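Side-chain contact in SVP1-like protein 2 (Kluyveromyces lactis, PDB 4V16), which probably binds phosphoinositides such as phosphatidylinositol 3,5-bisphosphate and thereby associates with membranes, as a beta-propeller protein of the PROPPIN family: residues L29-P34 with D38-H43. Residues are numbered along the deposited sequence; the frame is centred on the assembly and turned at random.
Sequences LIVSTP and DIYNVH
Ile30 and Ile39 face each other as a non-hydrogen-bonded pair, and their side chains meet obliquely, with CD1 of Ile30 lying 3.8 Å from CG1 of Ile39. CG1 of Ile30 stands anti to its own backbone N (chi1 -176°), which brings that branch past the Asp38 carbonyl, CG1 lying 3.6 Å from Asp38 O, and on to Ile39. On the other face of the sheet, Val31 sets its CG2 against the ring edge of Tyr40, 3.7 Å from CE1, the two side chains crossing at about a right angle. The Leu29 carbonyl O also lies at this edge, near the ring plane, 3.4 Å from Tyr40 CD1. The same oxygen accepts the Tyr40 N-H, and Leu29 N donates to Tyr40 O (2.8 Å); Val31 and Asp38 form the second such reciprocal pair. Strands 28-32 and 36-41 thus make an antiparallel hairpin, the two central strands of a four-stranded blade in the seven-bladed PROPPIN propeller. Beyond Tyr40, Val42 CG2 approaches Leu29 CB, and both side chains touch Phe22 of strand 19-22. Ile30 packs on Ile59 and, with Ile39, on Met61 of the next blade; an alanine in place of Ile30 would probably leave Ile39 CG1 without its partner and open a gap beside Ile59 and Met61. The Asp38 carboxylate is held by Ser36, whose hydroxyl is hydrogen-bonded to OD1.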
ATOM      1  N   LEU A  29       0.192   7.872   9.233  1.00 29.54           N
ATOM      2  CA  LEU A  29       0.376   6.455   9.520  1.00 23.94           C
ATOM      3  C   LEU A  29      -0.585   6.048  10.625  1.00 26.40           C
ATOM      4  O   LEU A  29      -0.551   6.610  11.720  1.00 35.90           O
ATOM      5  CB  LEU A  29       1.819   6.159   9.938  1.00 27.63           C
ATOM      6  CG  LEU A  29       2.110   4.744  10.453  1.00 28.29           C
ATOM      7  CD1 LEU A  29       1.987   3.717   9.339  1.00 24.96           C
ATOM      8  CD2 LEU A  29       3.486   4.683  11.090  1.00 30.23           C
ATOM      9  N   ILE A  30      -1.444   5.079  10.331  1.00 25.59           N
ATOM     10  CA  ILE A  30      -2.375   4.557  11.323  1.00 31.82           C
ATOM     11  C   ILE A  30      -1.976   3.130  11.683  1.00 28.27           C
ATOM     12  O   ILE A  30      -1.688   2.316  10.805  1.00 27.64           O
ATOM     13  CB  ILE A  30      -3.835   4.604  10.816  1.00 35.73           C
ATOM     14  CG1 ILE A  30      -4.795   4.142  11.913  1.00 31.95           C
ATOM     15  CG2 ILE A  30      -4.009   3.765   9.552  1.00 24.95           C
ATOM     16  CD1 ILE A  30      -6.228   4.571  11.676  1.00 32.31           C
ATOM     17  N   VAL A  31      -1.942   2.845  12.981  1.00 29.71           N
ATOM     18  CA  VAL A  31      -1.529   1.539  13.481  1.00 30.95           C
ATOM     19  C   VAL A  31      -2.530   1.036  14.510  1.00 31.77           C
ATOM     20  O   VAL A  31      -3.231   1.828  15.139  1.00 34.21           O
ATOM     21  CB  VAL A  31      -0.117   1.584  14.122  1.00 27.25           C
ATOM     22  CG1 VAL A  31       0.873   2.288  13.205  1.00 24.73           C
ATOM     23  CG2 VAL A  31      -0.152   2.267  15.484  1.00 32.56           C
ATOM     24  N   SER A  32      -2.587  -0.281  14.677  1.00 33.66           N
ATOM     25  CA  SER A  32      -3.435  -0.892  15.692  1.00 31.24           C
ATOM     26  C   SER A  32      -2.608  -1.780  16.615  1.00 37.19           C
ATOM     27  O   SER A  32      -1.723  -2.513  16.166  1.00 34.53           O
ATOM     28  CB  SER A  32      -4.555  -1.705  15.042  1.00 31.84           C
ATOM     29  OG  SER A  32      -4.033  -2.803  14.314  1.00 36.58           O
ATOM     30  N   THR A  33      -2.895  -1.691  17.907  1.00 39.65           N
ATOM     31  CA  THR A  33      -2.273  -2.544  18.908  1.00 39.06           C
ATOM     32  C   THR A  33      -3.372  -3.372  19.559  1.00 41.39           C
ATOM     33  O   THR A  33      -4.553  -3.171  19.266  1.00 44.00           O
ATOM     34  CB  THR A  33      -1.515  -1.722  19.969  1.00 45.51           C
ATOM     35  OG1 THR A  33      -2.445  -0.964  20.753  1.00 52.21           O
ATOM     36  CG2 THR A  33      -0.526  -0.778  19.307  1.00 45.24           C
ATOM     37  N   PRO A  34      -2.997  -4.322  20.426  1.00 48.35           N
ATOM     38  CA  PRO A  34      -4.036  -5.098  21.111  1.00 45.60           C
ATOM     39  C   PRO A  34      -4.886  -4.238  22.044  1.00 42.51           C
ATOM     40  O   PRO A  34      -6.029  -4.594  22.334  1.00 43.64           O
ATOM     41  CB  PRO A  34      -3.235  -6.134  21.905  1.00 45.49           C
ATOM     42  CG  PRO A  34      -1.915  -6.216  21.218  1.00 51.84           C
ATOM     43  CD  PRO A  34      -1.648  -4.841  20.708  1.00 48.35           C
ATOM     44  N   ASP A  38      -3.675   4.014  17.007  1.00 43.26           N
ATOM     45  CA  ASP A  38      -3.176   5.385  17.007  1.00 40.63           C
ATOM     46  C   ASP A  38      -2.938   5.889  15.584  1.00 35.19           C
ATOM     47  O   ASP A  38      -2.691   5.098  14.672  1.00 30.24           O
ATOM     48  CB  ASP A  38      -1.873   5.480  17.812  1.00 42.47           C
ATOM     49  CG  ASP A  38      -1.978   4.835  19.185  1.00 48.22           C
ATOM     50  OD1 ASP A  38      -2.476   3.693  19.281  1.00 47.65           O
ATOM     51  OD2 ASP A  38      -1.549   5.470  20.173  1.00 52.65           O
ATOM     52  N   ILE A  39      -3.015   7.207  15.406  1.00 35.45           N
ATOM     53  CA  ILE A  39      -2.695   7.844  14.131  1.00 32.99           C
ATOM     54  C   ILE A  39      -1.520   8.801  14.310  1.00 31.55           C
ATOM     55  O   ILE A  39      -1.449   9.527  15.303  1.00 33.76           O
ATOM     56  CB  ILE A  39      -3.902   8.612  13.557  1.00 37.08           C
ATOM     57  CG1 ILE A  39      -5.110   7.680  13.451  1.00 39.11           C
ATOM     58  CG2 ILE A  39      -3.553   9.207  12.191  1.00 33.30           C
ATOM     59  CD1 ILE A  39      -6.365   8.340  12.929  1.00 45.41           C
ATOM     60  N   TYR A  40      -0.608   8.799  13.342  1.00 29.29           N
ATOM     61  CA  TYR A  40       0.597   9.623  13.400  1.00 32.55           C
ATOM     62  C   TYR A  40       0.790  10.431  12.121  1.00 36.29           C
ATOM     63  O   TYR A  40       0.389  10.003  11.041  1.00 30.09           O
ATOM     64  CB  TYR A  40       1.838   8.751  13.620  1.00 32.35           C
ATOM     65  CG  TYR A  40       1.773   7.819  14.808  1.00 31.75           C
ATOM     66  CD1 TYR A  40       1.117   6.598  14.724  1.00 33.38           C
ATOM     67  CD2 TYR A  40       2.390   8.147  16.007  1.00 41.11           C
ATOM     68  CE1 TYR A  40       1.062   5.738  15.807  1.00 39.75           C
ATOM     69  CE2 TYR A  40       2.341   7.294  17.095  1.00 47.22           C
ATOM     70  CZ  TYR A  40       1.678   6.092  16.990  1.00 48.53           C
ATOM     71  OH  TYR A  40       1.630   5.241  18.073  1.00 52.41           O
ATOM     72  N   ASN A  41       1.406  11.603  12.249  1.00 41.84           N
ATOM     73  CA  ASN A  41       1.999  12.271  11.100  1.00 40.05           C
ATOM     74  C   ASN A  41       3.244  11.495  10.704  1.00 39.21           C
ATOM     75  O   ASN A  41       3.926  10.942  11.563  1.00 38.37           O
ATOM     76  CB  ASN A  41       2.352  13.725  11.415  1.00 42.65           C
ATOM     77  CG  ASN A  41       1.176  14.666  11.234  1.00 52.75           C
ATOM     78  OD1 ASN A  41       0.395  14.525  10.296  1.00 50.16           O
ATOM     79  ND2 ASN A  41       1.047  15.635  12.134  1.00 58.60           N
ATOM     80  N   VAL A  42       3.533  11.438   9.410  1.00 37.96           N
ATOM     81  CA  VAL A  42       4.712  10.723   8.935  1.00 40.09           C
ATOM     82  C   VAL A  42       5.950  11.609   9.025  1.00 40.42           C
ATOM     83  O   VAL A  42       7.023  11.153   9.425  1.00 41.57           O
ATOM     84  CB  VAL A  42       4.529  10.244   7.487  1.00 37.22           C
ATOM     85  CG1 VAL A  42       5.806   9.588   6.969  1.00 29.95           C
ATOM     86  CG2 VAL A  42       3.357   9.272   7.403  1.00 32.41           C
ATOM     87  N   HIS A  43       5.793  12.874   8.647  1.00 40.11           N
ATOM     88  CA  HIS A  43       6.898  13.821   8.658  1.00 43.72           C
ATOM     89  C   HIS A  43       6.389  15.248   8.889  1.00 46.25           C
ATOM     90  O   HIS A  43       5.690  15.799   8.038  1.00 43.80           O
ATOM     91  CB  HIS A  43       7.668  13.745   7.337  1.00 39.80           C
ATOM     92  CG  HIS A  43       8.925  14.560   7.322  1.00 50.48           C
ATOM     93  ND1 HIS A  43      10.080  14.153   7.954  1.00 47.63           N
ATOM     94  CD2 HIS A  43       9.208  15.756   6.753  1.00 47.02           C
ATOM     95  CE1 HIS A  43      11.021  15.063   7.775  1.00 53.24           C
ATOM     96  NE2 HIS A  43      10.519  16.045   7.049  1.00 55.87           N
TER